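PDB 6Z3U: CYCLIN domain-containing protein from Chaetomium thermophilum, which probably acts as the cyclin H-like regulatory subunit of the CDK-activating kinase complex, partnering the cyclin-dependent kinase CDK7. Local coordinates for residues Q133-K145 with R162-C176. Sequence-based numbering, arbitrary orientation.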
loop_
_atom_site.group_PDB
_atom_site.type_symbol
_atom_site.label_atom_id
_atom_site.label_comp_id
_atom_site.label_asym_id
_atom_site.label_seq_id
_atom_site.Cartn_x
_atom_site.Cartn_y
_atom_site.Cartn_z
ATOM N N GLN A 133 6.885 19.311 16.973
ATOM C CA GLN A 133 8.229 19.461 16.432
ATOM C C GLN A 133 8.861 18.105 16.149
ATOM O O GLN A 133 9.638 17.965 15.198
ATOM C CB GLN A 133 9.099 20.257 17.408
ATOM C CG GLN A 133 10.417 20.732 16.827
ATOM C CD GLN A 133 10.263 22.004 16.015
ATOM O OE1 GLN A 133 9.707 22.994 16.493
ATOM N NE2 GLN A 133 10.748 21.980 14.778
ATOM N N GLU A 134 8.537 17.097 16.960
ATOM C CA GLU A 134 9.070 15.751 16.792
ATOM C C GLU A 134 8.225 14.919 15.831
ATOM O O GLU A 134 8.767 14.258 14.940
ATOM C CB GLU A 134 9.164 15.053 18.152
ATOM C CG GLU A 134 10.079 15.750 19.154
ATOM C CD GLU A 134 11.526 15.788 18.697
ATOM O OE1 GLU A 134 11.925 16.789 18.064
ATOM O OE2 GLU A 134 12.258 14.807 18.952
ATOM N N MET A 135 6.901 14.933 16.005
ATOM C CA MET A 135 6.031 14.188 15.104
ATOM C C MET A 135 6.229 14.597 13.651
ATOM O O MET A 135 5.926 13.810 12.748
ATOM C CB MET A 135 4.566 14.388 15.500
ATOM C CG MET A 135 4.190 13.814 16.861
ATOM S SD MET A 135 4.410 12.026 16.997
ATOM C CE MET A 135 6.048 11.948 17.711
ATOM N N LEU A 136 6.731 15.808 13.404
ATOM C CA LEU A 136 7.027 16.225 12.037
ATOM C C LEU A 136 8.043 15.288 11.394
ATOM O O LEU A 136 7.844 14.811 10.271
ATOM C CB LEU A 136 7.535 17.669 12.040
ATOM C CG LEU A 136 7.917 18.310 10.704
ATOM C CD1 LEU A 136 7.850 19.823 10.831
ATOM C CD2 LEU A 136 9.301 17.885 10.240
ATOM N N LEU A 137 9.139 15.008 12.101
ATOM C CA LEU A 137 10.151 14.102 11.569
ATOM C C LEU A 137 9.626 12.675 11.478
ATOM O O LEU A 137 9.953 11.946 10.534
ATOM C CB LEU A 137 11.404 14.157 12.440
ATOM C CG LEU A 137 12.350 15.323 12.161
ATOM C CD1 LEU A 137 13.344 15.504 13.296
ATOM C CD2 LEU A 137 13.075 15.094 10.847
ATOM N N VAL A 138 8.814 12.255 12.452
ATOM C CA VAL A 138 8.280 10.896 12.441
ATOM C C VAL A 138 7.390 10.680 11.225
ATOM O O VAL A 138 7.441 9.627 10.578
ATOM C CB VAL A 138 7.520 10.616 13.750
ATOM C CG1 VAL A 138 6.903 9.232 13.715
ATOM C CG2 VAL A 138 8.450 10.769 14.949
ATOM N N ALA A 139 6.563 11.674 10.891
ATOM C CA ALA A 139 5.669 11.534 9.746
ATOM C C ALA A 139 6.443 11.411 8.440
ATOM O O ALA A 139 5.988 10.733 7.512
ATOM C CB ALA A 139 4.711 12.723 9.682
ATOM N N LEU A 140 7.604 12.065 8.344
ATOM C CA LEU A 140 8.438 11.918 7.155
ATOM C C LEU A 140 9.100 10.545 7.115
ATOM O O LEU A 140 9.163 9.911 6.055
ATOM C CB LEU A 140 9.494 13.021 7.117
ATOM C CG LEU A 140 9.031 14.376 6.579
ATOM C CD1 LEU A 140 10.015 15.467 6.960
ATOM C CD2 LEU A 140 8.864 14.326 5.075
ATOM N N PHE A 141 9.596 10.068 8.257
ATOM C CA PHE A 141 10.250 8.765 8.291
ATOM C C PHE A 141 9.255 7.645 8.017
ATOM O O PHE A 141 9.536 6.731 7.233
ATOM C CB PHE A 141 10.931 8.557 9.643
ATOM C CG PHE A 141 11.684 7.263 9.748
ATOM C CD1 PHE A 141 12.847 7.063 9.026
ATOM C CD2 PHE A 141 11.232 6.251 10.576
ATOM C CE1 PHE A 141 13.542 5.875 9.123
ATOM C CE2 PHE A 141 11.924 5.063 10.680
ATOM C CZ PHE A 141 13.081 4.875 9.952
ATOM N N PHE A 142 8.088 7.694 8.659
ATOM C CA PHE A 142 7.077 6.669 8.427
ATOM C C PHE A 142 6.441 6.815 7.049
ATOM O O PHE A 142 6.001 5.820 6.461
ATOM C CB PHE A 142 6.015 6.733 9.524
ATOM C CG PHE A 142 5.264 5.449 9.719
ATOM C CD1 PHE A 142 5.922 4.303 10.132
ATOM C CD2 PHE A 142 3.897 5.391 9.506
ATOM C CE1 PHE A 142 5.235 3.120 10.318
ATOM C CE2 PHE A 142 3.202 4.210 9.691
ATOM C CZ PHE A 142 3.872 3.074 10.098
ATOM N N GLY A 143 6.386 8.038 6.519
ATOM C CA GLY A 143 5.882 8.226 5.169
ATOM C C GLY A 143 6.738 7.530 4.128
ATOM O O GLY A 143 6.223 6.987 3.148
ATOM N N CYS A 144 8.058 7.542 4.324
ATOM C CA CYS A 144 8.941 6.786 3.442
ATOM C C CYS A 144 8.559 5.312 3.433
ATOM O O CYS A 144 8.323 4.721 2.372
ATOM C CB CYS A 144 10.396 6.955 3.887
ATOM S SG CYS A 144 11.108 8.587 3.583
ATOM N N LYS A 145 8.483 4.706 4.619
ATOM C CA LYS A 145 8.153 3.289 4.713
ATOM C C LYS A 145 6.822 2.994 4.037
ATOM O O LYS A 145 6.697 2.028 3.275
ATOM C CB LYS A 145 8.121 2.868 6.182
ATOM C CG LYS A 145 9.460 2.987 6.894
ATOM C CD LYS A 145 9.386 2.444 8.313
ATOM C CE LYS A 145 10.771 2.240 8.900
ATOM N NZ LYS A 145 10.722 1.747 10.305
ATOM N N ARG A 162 20.000 15.530 12.903
ATOM C CA ARG A 162 19.563 15.016 14.195
ATOM C C ARG A 162 20.642 14.087 14.738
ATOM O O ARG A 162 20.979 13.081 14.102
ATOM C CB ARG A 162 18.228 14.286 14.069
ATOM C CG ARG A 162 17.668 13.768 15.390
ATOM C CD ARG A 162 17.457 14.890 16.398
ATOM N NE ARG A 162 16.550 15.918 15.891
ATOM C CZ ARG A 162 15.260 16.017 16.208
ATOM N NH1 ARG A 162 14.698 15.152 17.043
ATOM N NH2 ARG A 162 14.529 16.993 15.687
ATOM N N GLU A 163 21.180 14.422 15.914
ATOM C CA GLU A 163 22.323 13.679 16.434
ATOM C C GLU A 163 21.917 12.304 16.955
ATOM O O GLU A 163 22.606 11.312 16.691
ATOM C CB GLU A 163 23.022 14.491 17.531
ATOM C CG GLU A 163 22.154 14.880 18.739
ATOM C CD GLU A 163 21.287 16.109 18.498
ATOM O OE1 GLU A 163 21.442 16.760 17.443
ATOM O OE2 GLU A 163 20.448 16.423 19.368
ATOM N N ARG A 164 20.805 12.217 17.684
ATOM C CA ARG A 164 20.367 10.948 18.258
ATOM C C ARG A 164 19.165 10.415 17.491
ATOM O O ARG A 164 18.073 10.999 17.582
ATOM C CB ARG A 164 20.034 11.099 19.743
ATOM C CG ARG A 164 21.272 11.235 20.619
ATOM C CD ARG A 164 20.933 11.343 22.098
ATOM N NE ARG A 164 20.544 10.048 22.655
ATOM C CZ ARG A 164 20.045 9.864 23.875
ATOM N NH1 ARG A 164 19.723 8.643 24.280
ATOM N NH2 ARG A 164 19.885 10.894 24.697
ATOM N N PRO A 165 19.300 9.317 16.738
ATOM C CA PRO A 165 18.152 8.814 15.970
ATOM C C PRO A 165 17.041 8.236 16.828
ATOM O O PRO A 165 15.890 8.210 16.374
ATOM C CB PRO A 165 18.775 7.735 15.073
ATOM C CG PRO A 165 19.973 7.272 15.817
ATOM C CD PRO A 165 20.490 8.460 16.580
ATOM N N GLU A 166 17.332 7.777 18.047
ATOM C CA GLU A 166 16.282 7.202 18.879
ATOM C C GLU A 166 15.163 8.195 19.164
ATOM O O GLU A 166 14.040 7.775 19.467
ATOM C CB GLU A 166 16.866 6.684 20.196
ATOM C CG GLU A 166 17.625 7.724 21.007
ATOM C CD GLU A 166 19.129 7.589 20.865
ATOM O OE1 GLU A 166 19.839 7.773 21.877
ATOM O OE2 GLU A 166 19.600 7.292 19.748
ATOM N N GLU A 167 15.436 9.498 19.072
ATOM C CA GLU A 167 14.388 10.485 19.307
ATOM C C GLU A 167 13.284 10.388 18.262
ATOM O O GLU A 167 12.133 10.741 18.543
ATOM C CB GLU A 167 14.994 11.890 19.316
ATOM C CG GLU A 167 15.832 12.181 20.555
ATOM C CD GLU A 167 16.610 13.481 20.462
ATOM O OE1 GLU A 167 17.250 13.722 19.417
ATOM O OE2 GLU A 167 16.584 14.260 21.437
ATOM N N ILE A 168 13.609 9.911 17.063
ATOM C CA ILE A 168 12.620 9.782 15.995
ATOM C C ILE A 168 11.864 8.463 16.096
ATOM O O ILE A 168 10.651 8.418 15.875
ATOM C CB ILE A 168 13.315 9.929 14.624
ATOM C CG1 ILE A 168 14.003 11.295 14.520
ATOM C CG2 ILE A 168 12.309 9.755 13.496
ATOM C CD1 ILE A 168 14.854 11.472 13.279
ATOM N N LEU A 169 12.559 7.372 16.429
ATOM C CA LEU A 169 11.900 6.073 16.515
ATOM C C LEU A 169 10.854 6.041 17.620
ATOM O O LEU A 169 9.858 5.316 17.511
ATOM C CB LEU A 169 12.936 4.976 16.752
ATOM C CG LEU A 169 14.006 4.797 15.676
ATOM C CD1 LEU A 169 14.991 3.720 16.099
ATOM C CD2 LEU A 169 13.381 4.452 14.339
ATOM N N ALA A 170 11.059 6.812 18.690
ATOM C CA ALA A 170 10.149 6.769 19.828
ATOM C C ALA A 170 8.716 7.096 19.437
ATOM O O ALA A 170 7.785 6.686 20.138
ATOM C CB ALA A 170 10.615 7.742 20.913
ATOM N N GLY A 171 8.517 7.829 18.346
ATOM C CA GLY A 171 7.186 8.230 17.941
ATOM C C GLY A 171 6.627 7.413 16.795
ATOM O O GLY A 171 5.466 7.594 16.417
ATOM N N GLU A 172 7.435 6.513 16.229
ATOM C CA GLU A 172 7.000 5.764 15.054
ATOM C C GLU A 172 5.728 4.974 15.343
ATOM O O GLU A 172 4.708 5.141 14.664
ATOM C CB GLU A 172 8.115 4.832 14.576
ATOM C CG GLU A 172 7.836 4.213 13.209
ATOM C CD GLU A 172 8.860 3.167 12.803
ATOM O OE1 GLU A 172 9.134 3.045 11.590
ATOM O OE2 GLU A 172 9.388 2.464 13.691
ATOM N N PHE A 173 5.768 4.101 16.353
ATOM C CA PHE A 173 4.593 3.294 16.664
ATOM C C PHE A 173 3.447 4.165 17.158
ATOM O O PHE A 173 2.275 3.878 16.883
ATOM C CB PHE A 173 4.938 2.229 17.705
ATOM C CG PHE A 173 3.878 1.179 17.864
ATOM C CD1 PHE A 173 3.511 0.380 16.791
ATOM C CD2 PHE A 173 3.246 0.987 19.081
ATOM C CE1 PHE A 173 2.536 -0.589 16.930
ATOM C CE2 PHE A 173 2.270 0.020 19.227
ATOM C CZ PHE A 173 1.914 -0.770 18.149
ATOM N N LEU A 174 3.762 5.227 17.896
ATOM C CA LEU A 174 2.725 6.159 18.326
ATOM C C LEU A 174 1.986 6.735 17.123
ATOM O O LEU A 174 0.751 6.780 17.100
ATOM C CB LEU A 174 3.351 7.270 19.169
ATOM C CG LEU A 174 2.376 8.253 19.817
ATOM C CD1 LEU A 174 1.521 7.553 20.870
ATOM C CD2 LEU A 174 3.133 9.429 20.423
ATOM N N LEU A 175 2.730 7.168 16.103
ATOM C CA LEU A 175 2.097 7.676 14.891
ATOM C C LEU A 175 1.227 6.609 14.241
ATOM O O LEU A 175 0.122 6.900 13.768
ATOM C CB LEU A 175 3.165 8.167 13.913
ATOM C CG LEU A 175 2.682 8.602 12.529
ATOM C CD1 LEU A 175 1.852 9.875 12.623
ATOM C CD2 LEU A 175 3.859 8.791 11.583
ATOM N N CYS A 176 1.706 5.365 14.214
ATOM C CA CYS A 176 0.947 4.300 13.569
ATOM C C CYS A 176 -0.431 4.160 14.199
ATOM O O CYS A 176 -1.435 4.024 13.491
ATOM C CB CYS A 176 1.723 2.986 13.652
ATOM S SG CYS A 176 1.165 1.712 12.499
#
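K145 NZ is gripped by three acceptors: E172 OE1 in a salt bridge, and the backbone carbonyls of M134 and D132 of the kinase chain. The E172 chain is extended, its first torsion trans (chi1 -169°), and crosses the F142 ring at about a right angle, CG 3.6 Å from F142 CD1, while its OE2 takes a hydrogen bond from M134 N of the kinase. At the far end of the contact, R162 NH1 donates to E134 OE2 over 3.1 Å on the syn side, guanidinium and carboxylate lying nearly coplanar, 11° apart. L137 CD1 covers one face of that guanidinium. Replacing R162 by alanine would probably leave the E134 carboxylate without this countercharge, its OE2 5.0 Å from OE2 of the like-charged E167. Between these salt bridges, V138 straddles the turn and the helix after it, CG2 3.4 Å from I168 O and CG1 3.7 Å from L175 CD2. G171 leaves room there for M135 CE, 3.9 Å from its CA. Helices 133-145 and 172-176 cross at -79°, packing within the all-helical cyclin box, whose lysine-glutamate pair meets the kinase as in other cyclin-CDK complexes.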